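Local coordinates for ABC transporter ATP-binding protein (Sulfolobus tokodaii, PDB 2PJZ) that probably binds and hydrolyses ATP as the nucleotide-binding subunit of an ABC transporter, putatively one for cobalt, at residues N72-Y84 with R138-L152. Residues are numbered along the deposited sequence; the frame is centred on the assembly and turned at random. Where two conformers were deposited one is given.
Sequences NYIRYSTNLPEAY and RTSLALASQPEIVGL
Tyr-84 lays its ring obliquely across helix 131-144, with CE1 3.7 Å from Leu-141 CD1 and CD2 near Arg-138 CG, both approaching from the same side of the ring. Its hydroxyl turns back to its own segment and donates to Thr-78 O at 2.6 Å, in the carbonyl plane, tying the loop after strand 76-78 to that strand's end. Were Tyr-84 an alanine, Thr-78 O would probably lose this donor and a gap would open beside Leu-141 and the aliphatic part of Arg-138. Arg-138 bends at chi3 (-76°), which brings NH1 to Asn-79 O at 2.8 Å, close to the guanidinium plane, while Pro-81 CG rests over one face of that group. The amide of Asn-79 is fixed at both ends: ND2 gives Thr-139 OG1 a nearly straight bond of 3.0 Å, and OD1 accepts from the backbone N of Asp-153.

On the face of the sheet that carries Ser-77 and Val-150, Ser-77 OG donates at 2.9 Å, on a lone pair, to Ala-142 O, a carbonyl near the helix end. On the other face, Tyr-76 runs along strand 149-153, the CG2 of Ile-149 meeting its ring edge in plane, and its hydroxyl reaches Ser-51. Thr-78 OG1, anti to the backbone N (chi1 -178°), both donates to Gly-151 O and accepts from Leu-80 N in an ST turn.

The two strands run parallel, joined by backbone bonds that include Ser-77 N to Ile-149 O and Gly-151 N to Ser-77 O. Strand 76-78 forms one edge of the six-stranded mixed sheet of the P-loop NTPase core, next to 149-153, which pairs in turn with 177-182; helix 131-144 packs against the Ser-77 face and also touches helices 90-100, 105-114 and 161-173.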
# COMPACT_ATOMS: atom_id res chain seq x y z
N ASN A 72 10.09 17.79 3.12
CA ASN A 72 8.78 17.48 3.70
C ASN A 72 7.72 18.09 2.83
O ASN A 72 7.90 19.22 2.34
CB ASN A 72 8.61 18.03 5.14
CG ASN A 72 7.27 17.60 5.76
OD1 ASN A 72 6.94 16.42 5.77
ND2 ASN A 72 6.47 18.59 6.24
N TYR A 73 6.61 17.36 2.65
CA TYR A 73 5.45 17.89 1.95
C TYR A 73 4.27 17.66 2.87
O TYR A 73 3.92 16.53 3.15
CB TYR A 73 5.26 17.15 0.62
CG TYR A 73 4.09 17.60 -0.24
CD1 TYR A 73 3.57 18.92 -0.18
CD2 TYR A 73 3.53 16.70 -1.15
CE1 TYR A 73 2.49 19.32 -1.01
CE2 TYR A 73 2.48 17.11 -2.02
CZ TYR A 73 1.97 18.39 -1.93
OH TYR A 73 0.95 18.71 -2.79
N ILE A 74 3.69 18.75 3.38
CA ILE A 74 2.63 18.64 4.41
C ILE A 74 1.41 17.87 3.97
O ILE A 74 0.73 17.26 4.81
CB ILE A 74 2.16 20.00 4.98
CG1 ILE A 74 1.75 20.96 3.86
CG2 ILE A 74 3.18 20.54 5.99
CD1 ILE A 74 0.84 22.08 4.33
N ARG A 75 1.15 17.87 2.66
CA ARG A 75 -0.02 17.18 2.11
C ARG A 75 0.13 15.69 1.83
O ARG A 75 -0.83 15.04 1.40
CB ARG A 75 -0.51 17.89 0.85
CG ARG A 75 -0.87 19.38 1.19
CD ARG A 75 -1.57 20.02 0.03
NE ARG A 75 -1.43 21.47 0.00
CZ ARG A 75 -2.36 22.33 0.36
NH1 ARG A 75 -3.54 21.89 0.80
NH2 ARG A 75 -2.11 23.63 0.27
N TYR A 76 1.34 15.17 2.03
CA TYR A 76 1.60 13.72 1.87
C TYR A 76 1.81 13.07 3.23
O TYR A 76 2.48 13.65 4.10
CB TYR A 76 2.87 13.54 1.01
CG TYR A 76 3.25 12.08 0.85
CD1 TYR A 76 2.65 11.30 -0.13
CD2 TYR A 76 4.18 11.47 1.71
CE1 TYR A 76 2.97 9.94 -0.28
CE2 TYR A 76 4.53 10.12 1.55
CZ TYR A 76 3.90 9.37 0.56
OH TYR A 76 4.22 8.06 0.37
N SER A 77 1.26 11.87 3.42
CA SER A 77 1.49 11.08 4.61
C SER A 77 1.79 9.64 4.25
O SER A 77 1.33 9.13 3.23
CB SER A 77 0.20 11.02 5.48
OG SER A 77 -0.06 12.24 6.07
N THR A 78 2.54 8.96 5.12
CA THR A 78 2.73 7.51 5.03
C THR A 78 2.61 6.92 6.44
O THR A 78 2.83 7.62 7.44
CB THR A 78 4.11 7.11 4.36
OG1 THR A 78 4.24 5.68 4.24
CG2 THR A 78 5.30 7.65 5.21
N ASN A 79 2.19 5.67 6.51
CA ASN A 79 2.21 4.93 7.79
C ASN A 79 3.46 4.11 7.96
O ASN A 79 3.56 3.34 8.91
CB ASN A 79 0.99 4.02 7.88
CG ASN A 79 1.06 2.82 6.92
OD1 ASN A 79 1.91 2.76 6.03
ND2 ASN A 79 0.18 1.84 7.14
N LEU A 80 4.45 4.27 7.05
CA LEU A 80 5.67 3.44 7.13
C LEU A 80 6.40 3.67 8.46
O LEU A 80 6.51 4.82 8.93
CB LEU A 80 6.65 3.73 5.98
CG LEU A 80 6.28 3.12 4.62
CD1 LEU A 80 7.10 3.90 3.54
CD2 LEU A 80 6.56 1.62 4.54
N PRO A 81 6.91 2.59 9.07
CA PRO A 81 7.51 2.73 10.40
C PRO A 81 8.67 3.73 10.41
O PRO A 81 8.88 4.41 11.41
CB PRO A 81 8.01 1.31 10.73
CG PRO A 81 7.25 0.41 9.87
CD PRO A 81 6.93 1.20 8.58
N GLU A 82 9.40 3.83 9.29
CA GLU A 82 10.54 4.76 9.15
C GLU A 82 10.15 6.24 9.38
O GLU A 82 11.00 7.07 9.75
CB GLU A 82 11.15 4.63 7.74
CG GLU A 82 11.92 3.33 7.45
CD GLU A 82 11.06 2.19 6.92
OE1 GLU A 82 9.80 2.18 7.04
OE2 GLU A 82 11.67 1.24 6.39
N ALA A 83 8.87 6.56 9.19
CA ALA A 83 8.37 7.95 9.40
C ALA A 83 8.15 8.30 10.89
O ALA A 83 7.88 9.46 11.22
CB ALA A 83 7.08 8.20 8.57
N TYR A 84 8.25 7.30 11.77
CA TYR A 84 7.88 7.48 13.18
C TYR A 84 8.96 6.96 14.09
O TYR A 84 9.67 6.01 13.76
CB TYR A 84 6.55 6.79 13.47
CG TYR A 84 5.47 7.26 12.52
CD1 TYR A 84 4.83 8.48 12.71
CD2 TYR A 84 5.15 6.50 11.38
CE1 TYR A 84 3.86 8.93 11.82
CE2 TYR A 84 4.17 6.95 10.48
CZ TYR A 84 3.53 8.16 10.72
OH TYR A 84 2.57 8.63 9.85
N ARG A 138 0.07 3.96 13.48
CA ARG A 138 0.77 4.60 12.35
C ARG A 138 -0.17 5.00 11.20
O ARG A 138 -0.05 6.09 10.61
CB ARG A 138 1.92 3.69 11.85
CG ARG A 138 3.15 3.72 12.79
CD ARG A 138 4.30 2.82 12.26
NE ARG A 138 4.06 1.39 12.49
CZ ARG A 138 3.74 0.51 11.54
NH1 ARG A 138 3.63 0.86 10.25
NH2 ARG A 138 3.55 -0.76 11.88
N THR A 139 -1.13 4.14 10.89
CA THR A 139 -2.15 4.49 9.89
C THR A 139 -3.01 5.68 10.37
O THR A 139 -3.29 6.62 9.61
CB THR A 139 -3.01 3.26 9.50
OG1 THR A 139 -2.18 2.26 8.91
CG2 THR A 139 -4.08 3.65 8.47
N SER A 140 -3.37 5.67 11.65
CA SER A 140 -4.14 6.75 12.23
C SER A 140 -3.35 8.07 12.19
O SER A 140 -3.89 9.11 11.82
CB SER A 140 -4.58 6.38 13.67
OG SER A 140 -5.47 5.29 13.64
N LEU A 141 -2.08 8.03 12.56
CA LEU A 141 -1.21 9.22 12.41
C LEU A 141 -1.17 9.75 10.95
O LEU A 141 -1.26 10.97 10.71
CB LEU A 141 0.21 8.90 12.88
CG LEU A 141 0.41 8.72 14.40
CD1 LEU A 141 1.72 7.98 14.63
CD2 LEU A 141 0.41 10.06 15.16
N ALA A 142 -1.00 8.84 10.00
CA ALA A 142 -0.98 9.23 8.59
C ALA A 142 -2.29 9.94 8.19
O ALA A 142 -2.27 10.97 7.51
CB ALA A 142 -0.72 8.02 7.71
N LEU A 143 -3.43 9.39 8.62
CA LEU A 143 -4.73 9.89 8.17
C LEU A 143 -5.22 11.11 8.91
O LEU A 143 -6.03 11.88 8.36
CB LEU A 143 -5.80 8.80 8.23
CG LEU A 143 -5.54 7.54 7.38
CD1 LEU A 143 -6.60 6.54 7.68
CD2 LEU A 143 -5.48 7.81 5.88
N ALA A 144 -4.77 11.29 10.15
CA ALA A 144 -5.32 12.38 10.97
C ALA A 144 -4.82 13.75 10.55
O ALA A 144 -5.35 14.77 10.99
CB ALA A 144 -5.07 12.12 12.44
N SER A 145 -3.82 13.80 9.68
CA SER A 145 -3.47 15.06 9.03
C SER A 145 -4.30 15.40 7.78
O SER A 145 -4.00 16.40 7.10
CB SER A 145 -1.97 15.10 8.70
OG SER A 145 -1.64 14.06 7.80
N GLN A 146 -5.30 14.58 7.47
CA GLN A 146 -6.11 14.78 6.29
C GLN A 146 -5.23 15.01 5.03
O GLN A 146 -5.36 16.02 4.31
CB GLN A 146 -7.08 15.95 6.50
CG GLN A 146 -8.08 15.62 7.61
CD GLN A 146 -9.36 16.44 7.53
OE1 GLN A 146 -9.56 17.34 8.35
NE2 GLN A 146 -10.22 16.13 6.57
N PRO A 147 -4.34 14.03 4.74
CA PRO A 147 -3.44 14.16 3.60
C PRO A 147 -4.23 14.18 2.31
O PRO A 147 -5.30 13.53 2.19
CB PRO A 147 -2.62 12.84 3.65
CG PRO A 147 -3.53 11.85 4.36
CD PRO A 147 -4.23 12.71 5.40
N GLU A 148 -3.73 14.92 1.33
CA GLU A 148 -4.24 14.77 -0.02
C GLU A 148 -3.73 13.48 -0.68
O GLU A 148 -4.38 12.93 -1.56
CB GLU A 148 -3.83 15.96 -0.88
CG GLU A 148 -4.43 17.31 -0.44
CD GLU A 148 -5.95 17.35 -0.41
OE1 GLU A 148 -6.64 16.52 -1.07
OE2 GLU A 148 -6.45 18.26 0.29
N ILE A 149 -2.54 13.04 -0.27
CA ILE A 149 -1.88 11.92 -0.95
C ILE A 149 -1.32 11.05 0.15
O ILE A 149 -0.64 11.54 1.02
CB ILE A 149 -0.70 12.42 -1.86
CG1 ILE A 149 -1.22 13.50 -2.84
CG2 ILE A 149 -0.05 11.22 -2.63
CD1 ILE A 149 -0.08 14.09 -3.82
N VAL A 150 -1.56 9.74 0.08
CA VAL A 150 -1.09 8.85 1.16
C VAL A 150 -0.40 7.56 0.57
O VAL A 150 -0.82 7.02 -0.46
CB VAL A 150 -2.31 8.57 2.14
CG1 VAL A 150 -3.36 7.66 1.43
CG2 VAL A 150 -1.87 8.02 3.49
N GLY A 151 0.65 7.07 1.23
CA GLY A 151 1.26 5.79 0.88
C GLY A 151 1.06 4.89 2.08
O GLY A 151 1.62 5.12 3.15
N LEU A 152 0.23 3.88 1.91
CA LEU A 152 -0.08 3.02 3.04
C LEU A 152 0.48 1.62 2.84
O LEU A 152 0.17 0.95 1.87
CB LEU A 152 -1.58 2.99 3.30
CG LEU A 152 -2.21 4.32 3.68
CD1 LEU A 152 -3.73 4.18 3.76
CD2 LEU A 152 -1.64 4.82 5.03
O HOH W 1 -0.56 15.00 5.44
O HOH W 2 -4.66 19.87 1.82